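Side-chain contacts in mycosin-1 (Mycobacterium smegmatis, PDB 4KB5), which acts as a subtilisin-like serine protease of the mycobacterial type VII secretion system that cleaves EspB and may regulate ESX-1 secretion and virulence: residues 208-213 against 336-341; 174-179 against 320-325; 102-107 against 294-299. All coordinates share one frame; numbering follows the deposited sequence.

Contact 1. Residues 208-213 against 336-341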
loop_
_atom_site.group_PDB
_atom_site.type_symbol
_atom_site.label_atom_id
_atom_site.label_comp_id
_atom_site.label_asym_id
_atom_site.label_seq_id
_atom_site.Cartn_x
_atom_site.Cartn_y
_atom_site.Cartn_z
ATOM N N GLY A 208 -1.498 3.796 17.185
ATOM C CA GLY A 208 -0.406 4.685 16.765
ATOM C C GLY A 208 0.401 4.227 15.551
ATOM O O GLY A 208 1.595 4.503 15.462
ATOM N N ALA A 209 -0.250 3.550 14.608
ATOM C CA ALA A 209 0.429 3.039 13.401
ATOM C C ALA A 209 0.167 3.924 12.190
ATOM O O ALA A 209 -0.965 4.343 11.980
ATOM C CB ALA A 209 -0.025 1.617 13.095
ATOM N N VAL A 210 1.216 4.197 11.405
ATOM C CA VAL A 210 1.078 4.808 10.076
ATOM C C VAL A 210 0.584 3.755 9.086
ATOM O O VAL A 210 1.162 2.674 9.001
ATOM C CB VAL A 210 2.439 5.325 9.548
ATOM C CG1 VAL A 210 2.285 5.930 8.155
ATOM C CG2 VAL A 210 3.064 6.310 10.512
ATOM N N ILE A 211 -0.463 4.062 8.329
ATOM C CA ILE A 211 -0.971 3.128 7.319
ATOM C C ILE A 211 -0.828 3.747 5.936
ATOM O O ILE A 211 -1.311 4.864 5.699
ATOM C CB ILE A 211 -2.454 2.734 7.562
ATOM C CG1 ILE A 211 -2.617 2.097 8.950
ATOM C CG2 ILE A 211 -2.968 1.818 6.440
ATOM C CD1 ILE A 211 -4.022 1.618 9.271
ATOM N N VAL A 212 -0.159 3.013 5.041
ATOM C CA VAL A 212 0.105 3.438 3.671
ATOM C C VAL A 212 -0.590 2.445 2.760
ATOM O O VAL A 212 -0.406 1.222 2.905
ATOM C CB VAL A 212 1.638 3.453 3.382
ATOM C CG1 VAL A 212 1.942 3.905 1.955
ATOM C CG2 VAL A 212 2.384 4.323 4.386
ATOM N N VAL A 213 -1.387 2.941 1.821
ATOM C CA VAL A 213 -2.172 2.062 0.960
ATOM C C VAL A 213 -1.924 2.351 -0.520
ATOM O O VAL A 213 -1.630 3.480 -0.896
ATOM C CB VAL A 213 -3.690 2.088 1.332
ATOM C CG1 VAL A 213 -3.852 2.123 2.857
ATOM C CG2 VAL A 213 -4.412 3.293 0.739
ATOM N N GLN A 336 1.474 13.068 12.057
ATOM C CA GLN A 336 2.620 13.936 11.896
ATOM C C GLN A 336 3.672 13.356 10.953
ATOM O O GLN A 336 4.377 14.107 10.275
ATOM C CB GLN A 336 3.227 14.236 13.271
ATOM C CG GLN A 336 2.290 15.070 14.127
ATOM C CD GLN A 336 2.749 15.199 15.559
ATOM O OE1 GLN A 336 3.471 14.344 16.080
ATOM N NE2 GLN A 336 2.308 16.270 16.218
ATOM N N ILE A 337 3.789 12.028 10.925
ATOM C CA ILE A 337 4.669 11.360 9.967
ATOM C C ILE A 337 4.136 11.546 8.542
ATOM O O ILE A 337 4.875 11.960 7.651
ATOM C CB ILE A 337 4.880 9.867 10.328
ATOM C CG1 ILE A 337 5.758 9.777 11.578
ATOM C CG2 ILE A 337 5.523 9.119 9.156
ATOM C CD1 ILE A 337 5.763 8.420 12.270
ATOM N N ILE A 338 2.850 11.291 8.341
ATOM C CA ILE A 338 2.199 11.525 7.045
ATOM C C ILE A 338 2.335 12.993 6.599
ATOM O O ILE A 338 2.600 13.262 5.421
ATOM C CB ILE A 338 0.709 11.119 7.074
ATOM C CG1 ILE A 338 0.562 9.588 7.135
ATOM C CG2 ILE A 338 -0.041 11.647 5.854
ATOM C CD1 ILE A 338 -0.834 9.140 7.534
ATOM N N ASN A 339 2.164 13.930 7.536
ATOM C CA ASN A 339 2.262 15.360 7.208
ATOM C C ASN A 339 3.650 15.717 6.680
ATOM O O ASN A 339 3.786 16.416 5.682
ATOM C CB ASN A 339 1.937 16.244 8.424
ATOM C CG ASN A 339 2.137 17.732 8.125
ATOM O OD1 ASN A 339 3.055 18.370 8.645
ATOM N ND2 ASN A 339 1.309 18.263 7.257
ATOM N N ARG A 340 4.668 15.229 7.374
ATOM C CA ARG A 340 6.055 15.404 6.991
ATOM C C ARG A 340 6.374 14.841 5.582
ATOM O O ARG A 340 7.076 15.479 4.787
ATOM C CB ARG A 340 6.934 14.788 8.070
ATOM C CG ARG A 340 8.406 14.717 7.740
ATOM C CD ARG A 340 9.227 14.441 8.986
ATOM N NE ARG A 340 9.393 15.648 9.771
ATOM C CZ ARG A 340 10.297 16.601 9.538
ATOM N NH1 ARG A 340 10.328 17.660 10.327
ATOM N NH2 ARG A 340 11.165 16.511 8.531
ATOM N N ILE A 341 5.832 13.671 5.272
ATOM C CA ILE A 341 6.011 13.059 3.960
ATOM C C ILE A 341 5.302 13.844 2.844
ATOM O O ILE A 341 5.881 14.072 1.776
ATOM C CB ILE A 341 5.574 11.570 3.983
ATOM C CG1 ILE A 341 6.544 10.760 4.853
ATOM C CG2 ILE A 341 5.474 10.991 2.571
ATOM C CD1 ILE A 341 6.169 9.296 5.037
#

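Contact 2. Residues 174-179 against 320-325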
loop_
_atom_site.group_PDB
_atom_site.type_symbol
_atom_site.label_atom_id
_atom_site.label_comp_id
_atom_site.label_asym_id
_atom_site.label_seq_id
_atom_site.Cartn_x
_atom_site.Cartn_y
_atom_site.Cartn_z
ATOM N N ALA A 174 3.028 -3.461 14.947
ATOM C CA ALA A 174 3.494 -2.772 13.754
ATOM C C ALA A 174 3.364 -1.250 13.913
ATOM O O ALA A 174 2.323 -0.755 14.350
ATOM C CB ALA A 174 2.707 -3.248 12.545
ATOM N N GLN A 175 4.423 -0.523 13.562
ATOM C CA GLN A 175 4.397 0.942 13.573
ATOM C C GLN A 175 4.074 1.545 12.205
ATOM O O GLN A 175 3.674 2.712 12.100
ATOM C CB GLN A 175 5.727 1.459 14.085
ATOM C CG GLN A 175 5.935 1.145 15.552
ATOM C CD GLN A 175 7.365 0.802 15.863
ATOM O OE1 GLN A 175 7.958 -0.069 15.230
ATOM N NE2 GLN A 175 7.935 1.486 16.846
ATOM N N VAL A 176 4.281 0.745 11.161
ATOM C CA VAL A 176 3.958 1.102 9.782
ATOM C C VAL A 176 3.274 -0.117 9.190
ATOM O O VAL A 176 3.705 -1.259 9.407
ATOM C CB VAL A 176 5.228 1.425 8.949
ATOM C CG1 VAL A 176 4.857 1.823 7.519
ATOM C CG2 VAL A 176 6.058 2.521 9.617
ATOM N N ILE A 177 2.203 0.117 8.455
ATOM C CA ILE A 177 1.451 -0.971 7.853
ATOM C C ILE A 177 1.225 -0.620 6.392
ATOM O O ILE A 177 0.595 0.398 6.092
ATOM C CB ILE A 177 0.086 -1.147 8.559
ATOM C CG1 ILE A 177 0.275 -1.464 10.052
ATOM C CG2 ILE A 177 -0.772 -2.178 7.846
ATOM C CD1 ILE A 177 -1.002 -1.356 10.869
ATOM N N ASN A 178 1.763 -1.445 5.498
ATOM C CA ASN A 178 1.602 -1.262 4.051
ATOM C C ASN A 178 0.466 -2.137 3.573
ATOM O O ASN A 178 0.467 -3.346 3.829
ATOM C CB ASN A 178 2.919 -1.624 3.310
ATOM C CG ASN A 178 2.937 -1.141 1.858
ATOM O OD1 ASN A 178 2.635 -1.893 0.928
ATOM N ND2 ASN A 178 3.286 0.119 1.663
ATOM N N ILE A 179 -0.507 -1.554 2.875
ATOM C CA ILE A 179 -1.636 -2.319 2.377
ATOM C C ILE A 179 -1.664 -2.320 0.849
ATOM O O ILE A 179 -1.833 -1.260 0.214
ATOM C CB ILE A 179 -2.987 -1.801 2.938
ATOM C CG1 ILE A 179 -3.040 -1.955 4.461
ATOM C CG2 ILE A 179 -4.159 -2.487 2.252
ATOM C CD1 ILE A 179 -4.290 -1.386 5.110
ATOM N N GLY A 320 8.462 2.363 3.326
ATOM C CA GLY A 320 9.887 2.433 3.694
ATOM C C GLY A 320 10.272 3.810 4.213
ATOM O O GLY A 320 10.985 3.938 5.218
ATOM N N LEU A 321 9.807 4.860 3.536
ATOM C CA LEU A 321 10.138 6.228 3.989
ATOM C C LEU A 321 9.549 6.504 5.385
ATOM O O LEU A 321 10.217 7.062 6.282
ATOM C CB LEU A 321 9.666 7.267 2.956
ATOM C CG LEU A 321 9.856 8.757 3.349
ATOM C CD1 LEU A 321 11.305 9.094 3.713
ATOM C CD2 LEU A 321 9.355 9.691 2.256
ATOM N N ALA A 322 8.301 6.086 5.589
ATOM C CA ALA A 322 7.671 6.282 6.902
ATOM C C ALA A 322 8.501 5.651 8.029
ATOM O O ALA A 322 8.620 6.230 9.125
ATOM C CB ALA A 322 6.229 5.764 6.901
ATOM N N ALA A 323 9.093 4.484 7.753
ATOM C CA ALA A 323 9.980 3.825 8.717
ATOM C C ALA A 323 11.262 4.622 8.977
ATOM O O ALA A 323 11.695 4.768 10.125
ATOM C CB ALA A 323 10.303 2.409 8.256
ATOM N N LEU A 324 11.871 5.143 7.916
ATOM C CA LEU A 324 13.004 6.072 8.082
ATOM C C LEU A 324 12.619 7.257 8.973
ATOM O O LEU A 324 13.328 7.587 9.931
ATOM C CB LEU A 324 13.499 6.578 6.719
ATOM C CG LEU A 324 14.007 5.506 5.744
ATOM C CD1 LEU A 324 14.645 6.138 4.519
ATOM C CD2 LEU A 324 15.003 4.588 6.433
ATOM N N VAL A 325 11.484 7.881 8.656
ATOM C CA VAL A 325 10.995 9.029 9.428
ATOM C C VAL A 325 10.746 8.625 10.883
ATOM O O VAL A 325 11.134 9.346 11.805
ATOM C CB VAL A 325 9.724 9.642 8.797
ATOM C CG1 VAL A 325 9.146 10.733 9.691
ATOM C CG2 VAL A 325 10.036 10.183 7.407
#

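Contact 3. Residues 102-107 against 294-299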
loop_
_atom_site.group_PDB
_atom_site.type_symbol
_atom_site.label_atom_id
_atom_site.label_comp_id
_atom_site.label_asym_id
_atom_site.label_seq_id
_atom_site.Cartn_x
_atom_site.Cartn_y
_atom_site.Cartn_z
ATOM N N GLY A 102 4.052 -10.197 -2.852
ATOM C CA GLY A 102 4.356 -9.735 -1.502
ATOM C C GLY A 102 5.836 -9.755 -1.162
ATOM O O GLY A 102 6.322 -8.883 -0.436
ATOM N N THR A 103 6.557 -10.744 -1.692
ATOM C CA THR A 103 7.993 -10.859 -1.439
ATOM C C THR A 103 8.747 -9.630 -1.960
ATOM O O THR A 103 9.614 -9.100 -1.281
ATOM C CB THR A 103 8.596 -12.147 -2.082
ATOM O OG1 THR A 103 7.892 -13.305 -1.612
ATOM C CG2 THR A 103 10.061 -12.290 -1.722
ATOM N N MET A 104 8.410 -9.203 -3.163
ATOM C CA MET A 104 9.011 -8.015 -3.783
ATOM C C MET A 104 8.575 -6.699 -3.117
ATOM O O MET A 104 9.359 -5.732 -3.060
ATOM C CB MET A 104 8.685 -7.983 -5.279
ATOM C CG MET A 104 9.471 -9.018 -6.096
ATOM S SD MET A 104 8.505 -10.479 -6.533
ATOM C CE MET A 104 7.657 -9.881 -7.987
ATOM N N THR A 105 7.339 -6.670 -2.610
ATOM C CA THR A 105 6.835 -5.515 -1.845
ATOM C C THR A 105 7.685 -5.321 -0.598
ATOM O O THR A 105 8.165 -4.213 -0.332
ATOM C CB THR A 105 5.355 -5.695 -1.442
ATOM O OG1 THR A 105 4.570 -5.946 -2.616
ATOM C CG2 THR A 105 4.822 -4.436 -0.764
ATOM N N ALA A 106 7.882 -6.414 0.146
ATOM C CA ALA A 106 8.692 -6.432 1.370
ATOM C C ALA A 106 10.148 -6.045 1.127
ATOM O O ALA A 106 10.769 -5.380 1.957
ATOM C CB ALA A 106 8.622 -7.818 2.033
ATOM N N ALA A 107 10.698 -6.483 -0.003
ATOM C CA ALA A 107 12.101 -6.204 -0.329
ATOM C C ALA A 107 12.285 -4.723 -0.663
ATOM O O ALA A 107 13.282 -4.128 -0.271
ATOM C CB ALA A 107 12.580 -7.078 -1.487
ATOM N N GLN A 294 17.548 -12.893 -4.137
ATOM C CA GLN A 294 18.331 -12.510 -5.299
ATOM C C GLN A 294 17.528 -11.472 -6.083
ATOM O O GLN A 294 16.301 -11.505 -6.039
ATOM C CB GLN A 294 18.585 -13.740 -6.187
ATOM C CG GLN A 294 17.447 -14.109 -7.166
ATOM C CD GLN A 294 16.171 -14.672 -6.502
ATOM O OE1 GLN A 294 16.045 -14.724 -5.273
ATOM N NE2 GLN A 294 15.209 -15.085 -7.334
ATOM N N PRO A 295 18.210 -10.581 -6.833
ATOM C CA PRO A 295 17.492 -9.557 -7.590
ATOM C C PRO A 295 16.607 -10.124 -8.688
ATOM O O PRO A 295 16.975 -11.094 -9.364
ATOM C CB PRO A 295 18.616 -8.696 -8.201
ATOM C CG PRO A 295 19.815 -8.975 -7.362
ATOM C CD PRO A 295 19.674 -10.407 -6.925
ATOM N N VAL A 296 15.448 -9.497 -8.872
ATOM C CA VAL A 296 14.507 -9.863 -9.926
ATOM C C VAL A 296 13.665 -8.649 -10.307
ATOM O O VAL A 296 13.236 -7.886 -9.441
ATOM C CB VAL A 296 13.578 -11.008 -9.484
ATOM C CG1 VAL A 296 14.394 -12.191 -8.984
ATOM C CG2 VAL A 296 12.615 -10.524 -8.410
ATOM N N ASN A 297 13.433 -8.466 -11.605
ATOM C CA ASN A 297 12.691 -7.306 -12.091
ATOM C C ASN A 297 11.517 -7.618 -13.007
ATOM O O ASN A 297 11.021 -6.745 -13.719
ATOM C CB ASN A 297 13.648 -6.284 -12.708
ATOM C CG ASN A 297 14.461 -6.862 -13.849
ATOM O OD1 ASN A 297 14.294 -8.022 -14.221
ATOM N ND2 ASN A 297 15.351 -6.052 -14.411
ATOM N N ALA A 298 11.073 -8.867 -12.979
ATOM C CA ALA A 298 9.980 -9.311 -13.835
ATOM C C ALA A 298 9.168 -10.431 -13.209
ATOM O O ALA A 298 9.589 -11.062 -12.238
ATOM C CB ALA A 298 10.509 -9.741 -15.204
ATOM N N THR A 299 7.982 -10.653 -13.754
ATOM C CA THR A 299 7.240 -11.877 -13.493
ATOM C C THR A 299 6.899 -12.467 -14.872
ATOM O O THR A 299 6.908 -11.731 -15.869
ATOM C CB THR A 299 5.941 -11.628 -12.696
ATOM O OG1 THR A 299 5.105 -10.730 -13.433
ATOM C CG2 THR A 299 6.240 -11.042 -11.304
#

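Contact 1. Residues 208-213 against 336-341
Val210, at the start of strand 210-214, meets Ile337 and Ile338 on helix 334-343, a compact example of how a branched strand residue can engage two successive helix positions. Every contact across the interface is apolar, and the two methyls of the valine divide the work. CG2 takes Ile337: it lies 3.9 Å from Ile337 CD1 and 4.0 Å from Ile337 CG2, and equally close to CB, so this one methyl rests against both branches of the isoleucine. The two side chains meet at a slant. CG1 takes Ile338, at 4.2 Å from Ile338 CG1, and here the side chains run past one another in opposite senses. In Val210, CG1 stands anti to the backbone N (chi1 179°) and CG2 beside it, which directs CG1 to Ile338 and CG2 to Ile337. Ile338 does not aim its CB at the strand, yet the extended CG1 branch brings its end nearer to Val210.

Neighbouring packing continues the layer. Ile338 also touches Leu256 of the next strand, Ile337 rests on Lys326 of helix 311-328, and Val212, two residues further along the strand, packs against Val318 and Ser319 of that helix. Backbone hydrogen bonds tie the strand to 176-179. Such a helix lying over one face of a parallel sheet is characteristic of the three-layer alpha/beta fold of subtilases.

Contact 2. Residues 174-179 against 320-325
Val176 faces Ala322 and Ala323, and the case illustrates how small residues let a helix settle close to a sheet. Following helix 311-328 through this segment, Gly320 comes first and contributes only a little surface; the closeness of the approach rests on the two alanines that come after it. Just before Gly320, Ser319 OG is hydrogen-bonded to Asn178 ND2, a polar link between helix and strand at the margin of the apolar patch.

Ala322 aims its CB at the strand and meets Val176 CG1 at 4.2 Å. The same methyl group also touches Val210 on the adjacent strand, so it bridges two strands of the sheet. Ala323 follows with a different kind of approach: Val176 CG2 comes against the helix backbone, 4.1 Å from Ala323 N, while the Ala323 CB is slightly further from that methyl, at 4.5 Å. One branch of the valine thus meets a side chain and the other the main chain, an arrangement set by CG1 standing opposite the backbone N (chi1 -179°). The alpha carbons of Val176 and Ala323 are only 6.7 Å apart. Ala323 also lies against Val66, continuing the apolar layer towards strand 65-70, while Leu321 and Val325 turn to helix 334-343 and Leu324 to a loop, so that different faces of the helix are covered by different parts of the protein.

A buried helix of this kind, whose first turn carries Ser312, the inferred charge-relay serine, and which is packed against the parallel sheet, is the central helix of the subtilisin fold.

Contact 3. Residues 102-107 against 294-299
Met104 reaches from helix 102-110 to Val296 and Thr299, showing how one flexible side chain can serve two differently placed partners. Against Val296 it lies crosswise, nearly at a right angle: its CG meets Val296 CG2 at 4.2 Å, and that methyl occupies the crowded position between backbone N and carbonyl carbon. Beyond CG the methionine chain is bent twice, at chi2 (102°) and chi3 (83°), which carries the terminal methyl over to Thr299. There the side chains meet at a slant, CE standing 3.8 Å from Thr299 CG2, so the threonine offers its methyl rather than its hydroxyl.

Both strand residues aim at the helix although they are three residues apart, where regular alternation would turn them to opposite faces. A classic beta bulge, in which Asn297 and Ala298 both face Thr33, shifts the alternation of the strand and accounts for this. Phe313 and Leu308 also touch Met104.

Because the meeting is between carbon groups, it fixes position through shape and burial and sets no direction. This apolar packing lies close to His101, the inferred charge-relay histidine that directly precedes the helix: its side chain is about 6 Å from that of Met104.

How the contacts relate
Contacts 1 and 2 are neighbours, their centres 8 Å apart, on adjacent strands of the seven-stranded parallel sheet; backbone N-H groups of Ile177 and Ile179 probably bond to Val210 O and Val212 O. Their helices, 311-328 and 334-343, are consecutive in the chain. Contact 3 lies about 18 Å from contact 2 and 24 Å from contact 1, centre to centre, and uses the small antiparallel sheet; it meets contact 2 where Thr105 CG2 packs on Asn178 OD1. Along the chain, all three first segments precede all three second ones, so every pair of contacts crosses, and each contact joins an earlier part of the peptidase S8 region to a later one.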